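Side-chain contacts in serine acetyltransferase (Bacteroides vulgatus ATCC 8482, PDB 3F1X), which probably transfers an acetyl group to serine, the first step of cysteine biosynthesis from that amino acid: residues Glu85-Gly90 with Ser113-Arg118; Ile160-Ile165 with Glu183-Glu188; Gly56-Ser61 with Glu149-Tyr154. All coordinates share one frame; numbering follows the deposited sequence.

All three contacts lie in the helical part of the chain that precedes the parallel beta-helix coils. Contact 3 brings the loop between helices 39-53 and 68-93 against helix 147-153. Contact 1, helix 68-93 on helix 109-120, is nested in the long excursion that contact 3 closes. Contact 2 follows, joining helices 155-171 and 177-189 just before the first coil. Centres of contacts 2 and 3 are about 16 Å apart, of 1 and 2 about 19 Å, and of 1 and 3 about 26 Å. None touches another. Contact 1 meets the second subunit, contact 2 the second and third, and contact 3 the second and fourth, so the helical domain contributes to the six-chain assembly.

Contact 1 of 3, residues Glu85-Gly90 with Ser113-Arg118; sequences EQILAG and SLLAAR
Ile87 lays its CD1 methyl over one face of the flat peptide unit between Leu115 and Ala116, almost directly above the nitrogen: CD1 is 3.6 Å from Ala116 N, and nearly all of that separation is perpendicular to the peptide plane. This peptide is the flat group in the contact, since no aromatic ring takes part. The approach is therefore van der Waals packing onto the backbone of a helix. Beside the peptide, the same CD1 reaches the methyl of Ala116, with CB 3.9 Å away.

The torsions of Ile87 account for its two points of touch. Its chi1 of -72° sets CG1 beside the backbone N and CG2 anti to it, while the extended chi2 of 177° carries CD1 outward to the neighbouring helix. The second branch, CG2, meets Leu115 CD1 at 3.9 Å, and there the two side chains cross obliquely.

Helices 68-93 and 109-120 of the amino-terminal helical domain are joined in this way, with their closest alpha carbons, Ile87 CA and Ala116 CA, 7.2 Å apart. A separation of this size is consistent with the small Ala116, and Ile87 fills most of the interface, its CD1 resting on main chain. Leu83 and Thr84, from the preceding turn of helix 68-93, also touch Ala116, and Ala112 extends the apolar strip beside Ile87. A salt bridge from Glu85 to Arg109 ties the same two helices together, whereas Tyr6 of the second subunit packs on Ser113 and Ala117.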
ATOM      1  N   GLU A  85       3.956  17.970  14.183  1.00 17.12           N
ATOM      2  CA  GLU A  85       3.388  16.893  14.987  1.00 18.35           C
ATOM      3  C   GLU A  85       4.438  16.090  15.755  1.00 17.63           C
ATOM      4  O   GLU A  85       4.228  15.751  16.914  1.00 17.37           O
ATOM      5  CB  GLU A  85       2.581  15.950  14.094  1.00 21.45           C
ATOM      6  CG  GLU A  85       1.746  14.923  14.848  1.00 26.77           C
ATOM      7  CD  GLU A  85       0.647  15.564  15.675  1.00 30.07           C
ATOM      8  OE1 GLU A  85       0.007  16.514  15.177  1.00 33.93           O
ATOM      9  OE2 GLU A  85       0.415  15.107  16.814  1.00 34.46           O
ATOM     10  N   GLN A  86       5.568  15.793  15.121  1.00 16.05           N
ATOM     11  CA  GLN A  86       6.597  15.002  15.779  1.00 17.17           C
ATOM     12  C   GLN A  86       7.303  15.785  16.868  1.00 15.93           C
ATOM     13  O   GLN A  86       7.677  15.233  17.905  1.00 14.56           O
ATOM     14  CB  GLN A  86       7.601  14.476  14.757  1.00 16.80           C
ATOM     15  CG  GLN A  86       7.005  13.432  13.831  1.00 19.63           C
ATOM     16  CD  GLN A  86       6.275  12.348  14.602  1.00 20.62           C
ATOM     17  OE1 GLN A  86       5.058  12.185  14.473  1.00 21.73           O
ATOM     18  NE2 GLN A  86       7.015  11.602  15.409  1.00 18.38           N
ATOM     19  N   ILE A  87       7.493  17.076  16.634  1.00 17.34           N
ATOM     20  CA  ILE A  87       8.127  17.906  17.635  1.00 17.44           C
ATOM     21  C   ILE A  87       7.166  17.960  18.831  1.00 17.51           C
ATOM     22  O   ILE A  87       7.595  17.915  19.983  1.00 16.34           O
ATOM     23  CB  ILE A  87       8.410  19.323  17.086  1.00 16.97           C
ATOM     24  CG1 ILE A  87       9.558  19.256  16.072  1.00 18.60           C
ATOM     25  CG2 ILE A  87       8.739  20.266  18.232  1.00 17.41           C
ATOM     26  CD1 ILE A  87       9.900  20.572  15.404  1.00 16.74           C
ATOM     27  N   LEU A  88       5.867  18.036  18.551  1.00 16.87           N
ATOM     28  CA  LEU A  88       4.874  18.068  19.623  1.00 18.96           C
ATOM     29  C   LEU A  88       4.958  16.763  20.427  1.00 19.30           C
ATOM     30  O   LEU A  88       4.865  16.771  21.656  1.00 19.07           O
ATOM     31  CB  LEU A  88       3.466  18.234  19.049  1.00 20.18           C
ATOM     32  CG  LEU A  88       2.313  18.338  20.055  1.00 21.92           C
ATOM     33  CD1 LEU A  88       2.495  19.561  20.933  1.00 25.09           C
ATOM     34  CD2 LEU A  88       0.993  18.429  19.307  1.00 23.63           C
ATOM     35  N   ALA A  89       5.147  15.645  19.732  1.00 17.32           N
ATOM     36  CA  ALA A  89       5.259  14.358  20.411  1.00 20.25           C
ATOM     37  C   ALA A  89       6.503  14.330  21.305  1.00 20.07           C
ATOM     38  O   ALA A  89       6.474  13.806  22.421  1.00 21.30           O
ATOM     39  CB  ALA A  89       5.316  13.222  19.387  1.00 18.63           C
ATOM     40  N   GLY A  90       7.593  14.905  20.808  1.00 21.16           N
ATOM     41  CA  GLY A  90       8.828  14.947  21.574  1.00 21.65           C
ATOM     42  C   GLY A  90       8.673  15.752  22.849  1.00 23.02           C
ATOM     43  O   GLY A  90       9.054  15.298  23.927  1.00 23.73           O
ATOM     44  N   SER A 113       4.866  24.204  16.224  1.00 20.80           N
ATOM     45  CA  SER A 113       4.845  24.710  14.855  1.00 22.66           C
ATOM     46  C   SER A 113       5.930  25.758  14.602  1.00 23.79           C
ATOM     47  O   SER A 113       6.521  25.793  13.526  1.00 22.58           O
ATOM     48  CB  SER A 113       3.455  25.267  14.515  1.00 23.30           C
ATOM     49  OG  SER A 113       3.084  26.301  15.401  1.00 26.83           O
ATOM     50  N   LEU A 114       6.204  26.603  15.595  1.00 23.89           N
ATOM     51  CA  LEU A 114       7.234  27.622  15.433  1.00 24.74           C
ATOM     52  C   LEU A 114       8.623  26.965  15.403  1.00 23.73           C
ATOM     53  O   LEU A 114       9.488  27.352  14.615  1.00 24.24           O
ATOM     54  CB  LEU A 114       7.145  28.653  16.562  1.00 24.50           C
ATOM     55  CG  LEU A 114       8.044  29.891  16.445  1.00 25.81           C
ATOM     56  CD1 LEU A 114       7.881  30.528  15.071  1.00 25.41           C
ATOM     57  CD2 LEU A 114       7.684  30.884  17.541  1.00 23.95           C
ATOM     58  N   LEU A 115       8.834  25.964  16.254  1.00 23.22           N
ATOM     59  CA  LEU A 115      10.112  25.263  16.269  1.00 21.18           C
ATOM     60  C   LEU A 115      10.303  24.585  14.913  1.00 19.79           C
ATOM     61  O   LEU A 115      11.394  24.603  14.345  1.00 19.51           O
ATOM     62  CB  LEU A 115      10.146  24.213  17.390  1.00 21.93           C
ATOM     63  CG  LEU A 115      10.212  24.692  18.845  1.00 22.82           C
ATOM     64  CD1 LEU A 115      10.229  23.492  19.780  1.00 25.82           C
ATOM     65  CD2 LEU A 115      11.463  25.532  19.061  1.00 23.86           C
ATOM     66  N   ALA A 116       9.233  23.996  14.387  1.00 18.59           N
ATOM     67  CA  ALA A 116       9.309  23.325  13.091  1.00 17.20           C
ATOM     68  C   ALA A 116       9.673  24.329  12.005  1.00 16.95           C
ATOM     69  O   ALA A 116      10.476  24.032  11.124  1.00 16.30           O
ATOM     70  CB  ALA A 116       7.979  22.652  12.766  1.00 16.36           C
ATOM     71  N   ALA A 117       9.089  25.524  12.075  1.00 17.53           N
ATOM     72  CA  ALA A 117       9.388  26.555  11.088  1.00 17.58           C
ATOM     73  C   ALA A 117      10.839  27.027  11.263  1.00 16.72           C
ATOM     74  O   ALA A 117      11.545  27.276  10.278  1.00 16.86           O
ATOM     75  CB  ALA A 117       8.416  27.727  11.238  1.00 15.79           C
ATOM     76  N   ARG A 118      11.279  27.143  12.513  1.00 19.94           N
ATOM     77  CA  ARG A 118      12.651  27.565  12.811  1.00 19.49           C
ATOM     78  C   ARG A 118      13.624  26.562  12.188  1.00 20.26           C
ATOM     79  O   ARG A 118      14.643  26.939  11.605  1.00 18.00           O
ATOM     80  CB  ARG A 118      12.890  27.621  14.321  1.00 23.64           C
ATOM     81  CG  ARG A 118      12.037  28.638  15.091  1.00 29.99           C
ATOM     82  CD  ARG A 118      12.446  30.079  14.817  1.00 33.80           C
ATOM     83  NE  ARG A 118      11.632  31.042  15.561  1.00 36.56           N
ATOM     84  CZ  ARG A 118      11.737  32.364  15.436  1.00 36.13           C
ATOM     85  NH1 ARG A 118      12.627  32.883  14.595  1.00 37.60           N
ATOM     86  NH2 ARG A 118      10.948  33.168  16.142  1.00 32.97           N
TER

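Contact 2 of 3, residues Ile160-Ile165 with Glu183-Glu188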
ATOM      1  N   ILE A 160      25.353  11.358   7.763  1.00 15.86           N
ATOM      2  CA  ILE A 160      25.794  12.710   8.092  1.00 17.59           C
ATOM      3  C   ILE A 160      24.635  13.701   7.943  1.00 18.62           C
ATOM      4  O   ILE A 160      24.489  14.625   8.743  1.00 17.02           O
ATOM      5  CB  ILE A 160      26.991  13.129   7.198  1.00 17.96           C
ATOM      6  CG1 ILE A 160      28.192  12.241   7.516  1.00 17.40           C
ATOM      7  CG2 ILE A 160      27.365  14.597   7.436  1.00 18.47           C
ATOM      8  CD1 ILE A 160      29.327  12.370   6.532  1.00 17.29           C
ATOM      9  N   SER A 161      23.805  13.503   6.925  1.00 17.77           N
ATOM     10  CA  SER A 161      22.652  14.370   6.719  1.00 17.55           C
ATOM     11  C   SER A 161      21.706  14.236   7.904  1.00 17.00           C
ATOM     12  O   SER A 161      21.277  15.239   8.474  1.00 15.11           O
ATOM     13  CB  SER A 161      21.914  13.992   5.435  1.00 16.92           C
ATOM     14  OG  SER A 161      22.716  14.240   4.303  1.00 26.00           O
ATOM     15  N   ASN A 162      21.389  12.993   8.278  1.00 15.86           N
ATOM     16  CA  ASN A 162      20.490  12.743   9.407  1.00 15.45           C
ATOM     17  C   ASN A 162      21.066  13.389  10.670  1.00 15.88           C
ATOM     18  O   ASN A 162      20.341  14.006  11.455  1.00 13.68           O
ATOM     19  CB  ASN A 162      20.305  11.232   9.647  1.00 15.02           C
ATOM     20  CG  ASN A 162      19.210  10.616   8.777  1.00 16.40           C
ATOM     21  OD1 ASN A 162      19.155  10.843   7.568  1.00 20.34           O
ATOM     22  ND2 ASN A 162      18.345   9.811   9.393  1.00 18.87           N
ATOM     23  N   TYR A 163      22.372  13.229  10.866  1.00 13.87           N
ATOM     24  CA  TYR A 163      23.049  13.816  12.019  1.00 15.37           C
ATOM     25  C   TYR A 163      22.881  15.340  12.070  1.00 16.55           C
ATOM     26  O   TYR A 163      22.428  15.887  13.077  1.00 18.09           O
ATOM     27  CB  TYR A 163      24.552  13.498  12.005  1.00 14.82           C
ATOM     28  CG  TYR A 163      25.342  14.498  12.811  1.00 15.74           C
ATOM     29  CD1 TYR A 163      25.253  14.530  14.198  1.00 19.00           C
ATOM     30  CD2 TYR A 163      26.079  15.498  12.181  1.00 17.86           C
ATOM     31  CE1 TYR A 163      25.877  15.546  14.941  1.00 15.45           C
ATOM     32  CE2 TYR A 163      26.698  16.514  12.913  1.00 16.52           C
ATOM     33  CZ  TYR A 163      26.589  16.531  14.286  1.00 16.28           C
ATOM     34  OH  TYR A 163      27.183  17.552  14.989  1.00 17.78           O
ATOM     35  N   ARG A 164      23.259  16.031  10.996  1.00 16.30           N
ATOM     36  CA  ARG A 164      23.139  17.491  10.991  1.00 15.68           C
ATOM     37  C   ARG A 164      21.698  17.942  11.173  1.00 14.76           C
ATOM     38  O   ARG A 164      21.440  18.981  11.775  1.00 15.63           O
ATOM     39  CB  ARG A 164      23.748  18.083   9.715  1.00 14.25           C
ATOM     40  CG  ARG A 164      25.260  17.853   9.620  1.00 15.30           C
ATOM     41  CD  ARG A 164      25.924  18.856   8.684  1.00 14.71           C
ATOM     42  NE  ARG A 164      27.316  18.517   8.378  1.00 17.78           N
ATOM     43  CZ  ARG A 164      28.329  18.624   9.233  1.00 18.08           C
ATOM     44  NH1 ARG A 164      28.121  19.064  10.469  1.00 17.65           N
ATOM     45  NH2 ARG A 164      29.552  18.292   8.850  1.00 17.76           N
ATOM     46  N   ILE A 165      20.754  17.155  10.675  1.00 14.51           N
ATOM     47  CA  ILE A 165      19.349  17.491  10.842  1.00 13.86           C
ATOM     48  C   ILE A 165      18.974  17.351  12.320  1.00 14.26           C
ATOM     49  O   ILE A 165      18.327  18.234  12.906  1.00 13.08           O
ATOM     50  CB  ILE A 165      18.454  16.559   9.993  1.00 13.86           C
ATOM     51  CG1 ILE A 165      18.553  16.948   8.520  1.00 13.43           C
ATOM     52  CG2 ILE A 165      17.009  16.630  10.477  1.00 13.73           C
ATOM     53  CD1 ILE A 165      17.897  15.978   7.576  1.00 10.35           C
ATOM     54  N   GLU A 183      19.356   7.326  15.292  1.00 17.90           N
ATOM     55  CA  GLU A 183      19.270   5.872  15.385  1.00 18.46           C
ATOM     56  C   GLU A 183      18.682   5.324  14.093  1.00 19.64           C
ATOM     57  O   GLU A 183      18.935   4.177  13.722  1.00 17.51           O
ATOM     58  CB  GLU A 183      18.417   5.449  16.583  1.00 17.62           C
ATOM     59  CG  GLU A 183      19.094   5.721  17.919  1.00 19.94           C
ATOM     60  CD  GLU A 183      20.365   4.906  18.105  1.00 18.01           C
ATOM     61  OE1 GLU A 183      21.123   5.189  19.054  1.00 20.45           O
ATOM     62  OE2 GLU A 183      20.605   3.975  17.309  1.00 18.71           O
HETATM   63  N   MSE A 184      17.893   6.152  13.412  1.00 19.98           N
HETATM   64  CA  MSE A 184      17.292   5.758  12.143  1.00 24.01           C
HETATM   65  C   MSE A 184      18.407   5.557  11.117  1.00 22.44           C
HETATM   66  O   MSE A 184      18.399   4.589  10.350  1.00 22.49           O
HETATM   67  CB  MSE A 184      16.325   6.842  11.663  1.00 30.81           C
HETATM   68  CG  MSE A 184      14.921   6.347  11.387  1.00 40.39           C
HETATM   69 SE   MSE A 184      13.767   7.787  10.802  1.00 57.23          SE
HETATM   70  CE  MSE A 184      14.447   7.978   8.997  1.00 48.76           C
ATOM     71  N   ALA A 185      19.362   6.485  11.105  1.00 18.40           N
ATOM     72  CA  ALA A 185      20.506   6.403  10.197  1.00 18.11           C
ATOM     73  C   ALA A 185      21.366   5.220  10.637  1.00 16.31           C
ATOM     74  O   ALA A 185      21.917   4.501   9.813  1.00 16.01           O
ATOM     75  CB  ALA A 185      21.328   7.691  10.260  1.00 14.45           C
ATOM     76  N   HIS A 186      21.470   5.039  11.950  1.00 15.03           N
ATOM     77  CA  HIS A 186      22.249   3.959  12.548  1.00 17.81           C
ATOM     78  C   HIS A 186      21.771   2.619  11.975  1.00 19.13           C
ATOM     79  O   HIS A 186      22.571   1.778  11.549  1.00 19.03           O
ATOM     80  CB  HIS A 186      22.053   4.006  14.070  1.00 17.16           C
ATOM     81  CG  HIS A 186      22.875   3.014  14.832  1.00 18.45           C
ATOM     82  ND1 HIS A 186      23.875   2.261  14.252  1.00 16.00           N
ATOM     83  CD2 HIS A 186      22.864   2.676  16.143  1.00 16.60           C
ATOM     84  CE1 HIS A 186      24.443   1.505  15.174  1.00 16.81           C
ATOM     85  NE2 HIS A 186      23.848   1.739  16.331  1.00 20.18           N
ATOM     86  N   SER A 187      20.455   2.446  11.943  1.00 19.54           N
ATOM     87  CA  SER A 187      19.841   1.229  11.429  1.00 20.79           C
ATOM     88  C   SER A 187      20.062   1.062   9.926  1.00 22.03           C
ATOM     89  O   SER A 187      20.421  -0.018   9.475  1.00 19.54           O
ATOM     90  CB  SER A 187      18.331   1.241  11.715  1.00 23.54           C
ATOM     91  OG  SER A 187      17.691   0.120  11.120  1.00 29.51           O
ATOM     92  N   GLU A 188      19.857   2.137   9.166  1.00 23.21           N
ATOM     93  CA  GLU A 188      20.004   2.096   7.716  1.00 23.77           C
ATOM     94  C   GLU A 188      21.433   2.091   7.176  1.00 22.76           C
ATOM     95  O   GLU A 188      21.666   1.639   6.049  1.00 21.43           O
ATOM     96  CB  GLU A 188      19.253   3.269   7.066  1.00 29.71           C
ATOM     97  CG  GLU A 188      17.756   3.335   7.367  1.00 35.73           C
ATOM     98  CD  GLU A 188      17.032   4.374   6.516  1.00 41.54           C
ATOM     99  OE1 GLU A 188      17.013   4.217   5.274  1.00 43.71           O
ATOM    100  OE2 GLU A 188      16.480   5.349   7.084  1.00 42.87           O
TER
HETATM  101  O   HOH W   1      17.311   7.867   7.657  1.00 36.34           O
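Asn162 and Ala185 form the direct van der Waals part of this contact. The beta carbons of the two residues meet at 3.7 Å, and the Ala185 methyl also lies 3.8 Å from Asn162 ND2, so the methyl sits beside both the CB and the amide of the asparagine. A chi1 of -85° puts Asn162 CG beside its own backbone N, and a chi2 of 48° turns ND2 toward selenomethionine Met184, whose CB is 4.2 Å from ND2. The alpha carbons of Asn162 and Ala185 approach to 6.4 Å, a spacing consistent with alanine on one side of the interface.

The polar link is indirect. A water accepts from Asn162 ND2 at 2.8 Å and donates to Glu188 OE2 at 2.7 Å; ND2 and OE2 subtend a wide angle of about 153° at the water oxygen. The same amide nitrogen donates to Ile181 O, just before the second segment, so ND2 is gripped by two acceptors. The Asn162 oxygen, OD1, receives a weak hydrogen bond from Arg50 NH1. Partners at both ends of the amide support its modelled orientation and restrict its rotation.

Contacts between subunits continue from helix 177-189. Ser187 OG bonds Glu188 O of the third subunit, and Glu188 O is bonded by Ser187 OG of the second, a repeating pattern that links three copies.

Helices 155-171 and 177-189 thus pair at the junction where the helical domain passes into the left-handed parallel beta-helix of the serine acetyltransferase family.

Contact 3 of 3, residues Gly56-Ser61 with Glu149-Tyr154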
ATOM      1  N   GLY A  56      15.770  17.773  -6.703  1.00 26.27           N
ATOM      2  CA  GLY A  56      15.852  17.008  -7.929  1.00 33.25           C
ATOM      3  C   GLY A  56      16.503  15.640  -7.782  1.00 36.49           C
ATOM      4  O   GLY A  56      16.368  14.804  -8.672  1.00 37.73           O
ATOM      5  N   TYR A  57      17.222  15.410  -6.685  1.00 39.78           N
ATOM      6  CA  TYR A  57      17.873  14.118  -6.468  1.00 42.08           C
ATOM      7  C   TYR A  57      16.953  13.199  -5.698  1.00 43.73           C
ATOM      8  O   TYR A  57      16.858  12.003  -5.986  1.00 45.17           O
ATOM      9  CB  TYR A  57      19.189  14.273  -5.706  1.00 41.79           C
ATOM     10  CG  TYR A  57      20.353  14.600  -6.602  1.00 44.03           C
ATOM     11  CD1 TYR A  57      20.699  15.918  -6.882  1.00 43.24           C
ATOM     12  CD2 TYR A  57      21.094  13.585  -7.199  1.00 42.39           C
ATOM     13  CE1 TYR A  57      21.766  16.215  -7.741  1.00 43.06           C
ATOM     14  CE2 TYR A  57      22.153  13.870  -8.054  1.00 43.72           C
ATOM     15  CZ  TYR A  57      22.487  15.183  -8.323  1.00 42.68           C
ATOM     16  OH  TYR A  57      23.536  15.449  -9.174  1.00 42.50           O
ATOM     17  N   PHE A  58      16.289  13.769  -4.702  1.00 44.22           N
ATOM     18  CA  PHE A  58      15.339  13.040  -3.881  1.00 46.94           C
ATOM     19  C   PHE A  58      14.019  13.762  -4.099  1.00 47.80           C
ATOM     20  O   PHE A  58      12.955  13.280  -3.701  1.00 48.72           O
ATOM     21  CB  PHE A  58      15.727  13.125  -2.401  1.00 47.01           C
ATOM     22  CG  PHE A  58      16.966  12.357  -2.047  1.00 45.99           C
ATOM     23  CD1 PHE A  58      16.918  10.973  -1.869  1.00 46.61           C
ATOM     24  CD2 PHE A  58      18.187  13.012  -1.884  1.00 46.52           C
ATOM     25  CE1 PHE A  58      18.069  10.251  -1.530  1.00 47.51           C
ATOM     26  CE2 PHE A  58      19.350  12.299  -1.544  1.00 47.20           C
ATOM     27  CZ  PHE A  58      19.288  10.915  -1.367  1.00 47.02           C
ATOM     28  N   GLY A  59      14.115  14.922  -4.750  1.00 48.17           N
ATOM     29  CA  GLY A  59      12.959  15.762  -5.018  1.00 49.33           C
ATOM     30  C   GLY A  59      12.115  15.495  -6.253  1.00 49.12           C
ATOM     31  O   GLY A  59      11.128  16.192  -6.464  1.00 49.61           O
ATOM     32  N   ASN A  60      12.493  14.515  -7.073  1.00 48.72           N
ATOM     33  CA  ASN A  60      11.730  14.179  -8.276  1.00 47.82           C
ATOM     34  C   ASN A  60      12.288  12.916  -8.936  1.00 47.40           C
ATOM     35  O   ASN A  60      13.499  12.700  -8.960  1.00 48.63           O
ATOM     36  CB  ASN A  60      11.766  15.338  -9.277  1.00 47.44           C
ATOM     37  CG  ASN A  60      10.694  15.219 -10.347  1.00 47.48           C
ATOM     38  OD1 ASN A  60      10.378  14.120 -10.808  1.00 47.90           O
ATOM     39  ND2 ASN A  60      10.139  16.355 -10.759  1.00 45.17           N
ATOM     40  N   SER A  61      11.396  12.089  -9.474  1.00 45.74           N
ATOM     41  CA  SER A  61      11.790  10.839 -10.129  1.00 43.68           C
ATOM     42  C   SER A  61      12.419  11.039 -11.509  1.00 42.84           C
ATOM     43  O   SER A  61      13.138  10.173 -12.004  1.00 43.11           O
ATOM     44  CB  SER A  61      10.574   9.922 -10.252  1.00 44.18           C
ATOM     45  OG  SER A  61       9.523  10.569 -10.948  1.00 45.53           O
ATOM     46  N   GLU A 149      26.415  10.641  -7.755  1.00 30.40           N
ATOM     47  CA  GLU A 149      26.469   9.258  -7.296  1.00 30.78           C
ATOM     48  C   GLU A 149      26.596   9.229  -5.781  1.00 28.69           C
ATOM     49  O   GLU A 149      26.035   8.358  -5.109  1.00 26.86           O
ATOM     50  CB  GLU A 149      27.669   8.524  -7.918  1.00 33.09           C
ATOM     51  CG  GLU A 149      27.862   7.106  -7.379  1.00 37.33           C
ATOM     52  CD  GLU A 149      29.029   6.357  -8.020  1.00 39.96           C
ATOM     53  OE1 GLU A 149      30.200   6.738  -7.798  1.00 41.70           O
ATOM     54  OE2 GLU A 149      28.767   5.378  -8.751  1.00 42.31           O
ATOM     55  N   ILE A 150      27.347  10.183  -5.246  1.00 26.55           N
ATOM     56  CA  ILE A 150      27.562  10.264  -3.809  1.00 24.79           C
ATOM     57  C   ILE A 150      26.276  10.581  -3.063  1.00 24.05           C
ATOM     58  O   ILE A 150      25.903   9.867  -2.137  1.00 22.89           O
ATOM     59  CB  ILE A 150      28.630  11.318  -3.481  1.00 24.65           C
ATOM     60  CG1 ILE A 150      29.986  10.832  -4.015  1.00 26.00           C
ATOM     61  CG2 ILE A 150      28.683  11.569  -1.981  1.00 24.63           C
ATOM     62  CD1 ILE A 150      31.111  11.817  -3.839  1.00 25.09           C
ATOM     63  N   ILE A 151      25.596  11.644  -3.475  1.00 24.59           N
ATOM     64  CA  ILE A 151      24.347  12.048  -2.838  1.00 24.12           C
ATOM     65  C   ILE A 151      23.277  10.972  -2.984  1.00 25.92           C
ATOM     66  O   ILE A 151      22.514  10.701  -2.048  1.00 25.54           O
ATOM     67  CB  ILE A 151      23.799  13.347  -3.473  1.00 24.76           C
ATOM     68  CG1 ILE A 151      24.774  14.499  -3.226  1.00 24.23           C
ATOM     69  CG2 ILE A 151      22.410  13.673  -2.904  1.00 20.39           C
ATOM     70  CD1 ILE A 151      24.401  15.770  -3.950  1.00 26.17           C
ATOM     71  N   SER A 152      23.241  10.355  -4.160  1.00 24.47           N
ATOM     72  CA  SER A 152      22.241   9.342  -4.481  1.00 26.55           C
ATOM     73  C   SER A 152      22.300   7.985  -3.783  1.00 25.74           C
ATOM     74  O   SER A 152      21.251   7.416  -3.488  1.00 24.70           O
ATOM     75  CB  SER A 152      22.197   9.129  -6.000  1.00 25.33           C
ATOM     76  OG  SER A 152      21.660  10.268  -6.645  1.00 24.59           O
ATOM     77  N   CYS A 153      23.492   7.453  -3.516  1.00 25.64           N
ATOM     78  CA  CYS A 153      23.548   6.150  -2.866  1.00 25.31           C
ATOM     79  C   CYS A 153      24.599   5.918  -1.788  1.00 24.75           C
ATOM     80  O   CYS A 153      24.609   4.857  -1.163  1.00 24.12           O
ATOM     81  CB  CYS A 153      23.659   5.043  -3.918  1.00 27.69           C
ATOM     82  SG  CYS A 153      25.242   4.948  -4.781  1.00 28.16           S
ATOM     83  N   TYR A 154      25.490   6.877  -1.564  1.00 23.64           N
ATOM     84  CA  TYR A 154      26.501   6.700  -0.522  1.00 24.33           C
ATOM     85  C   TYR A 154      25.827   6.761   0.843  1.00 24.43           C
ATOM     86  O   TYR A 154      25.145   7.733   1.169  1.00 23.05           O
ATOM     87  CB  TYR A 154      27.569   7.781  -0.623  1.00 27.33           C
ATOM     88  CG  TYR A 154      28.668   7.454  -1.595  1.00 29.20           C
ATOM     89  CD1 TYR A 154      28.393   6.810  -2.798  1.00 30.05           C
ATOM     90  CD2 TYR A 154      29.984   7.807  -1.326  1.00 31.20           C
ATOM     91  CE1 TYR A 154      29.408   6.523  -3.710  1.00 32.08           C
ATOM     92  CE2 TYR A 154      31.008   7.530  -2.233  1.00 32.17           C
ATOM     93  CZ  TYR A 154      30.712   6.888  -3.423  1.00 32.15           C
ATOM     94  OH  TYR A 154      31.716   6.613  -4.324  1.00 35.57           O
TER
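Ile151 meets the loop first, and does so with both side chain and backbone. Its CG2, set anti to the backbone N by a chi1 of -64°, lies 3.6 Å from Phe58 CE2 and 4.3 Å from Tyr57 CB, so one methyl touches both aromatic residues. Its carbonyl faces the rim of the phenylalanine: Ile151 O is 3.3 Å from Phe58 CZ, at the ring edge and near its plane, where the slightly positive ring hydrogens would be favourable neighbours for the oxygen.

Ser152 comes next and takes the tyrosine. Its OG sits at the edge of the Tyr57 ring, near the plane and 3.4 Å from CD2. The hydrogen-bond partner of this hydroxyl is Gly148 O, within its own helix. Phe58 is backed by Arg50 and Ala51 of helix 39-53. From the second subunit, Phe27 packs on Ile151 and His30 on Tyr57.

Two consecutive aromatics therefore turn ring edges toward two oxygens of helix 147-153, packing the connection between helices 39-53 and 68-93 onto that helix in the helical domain of the serine acetyltransferase, beside the second subunit.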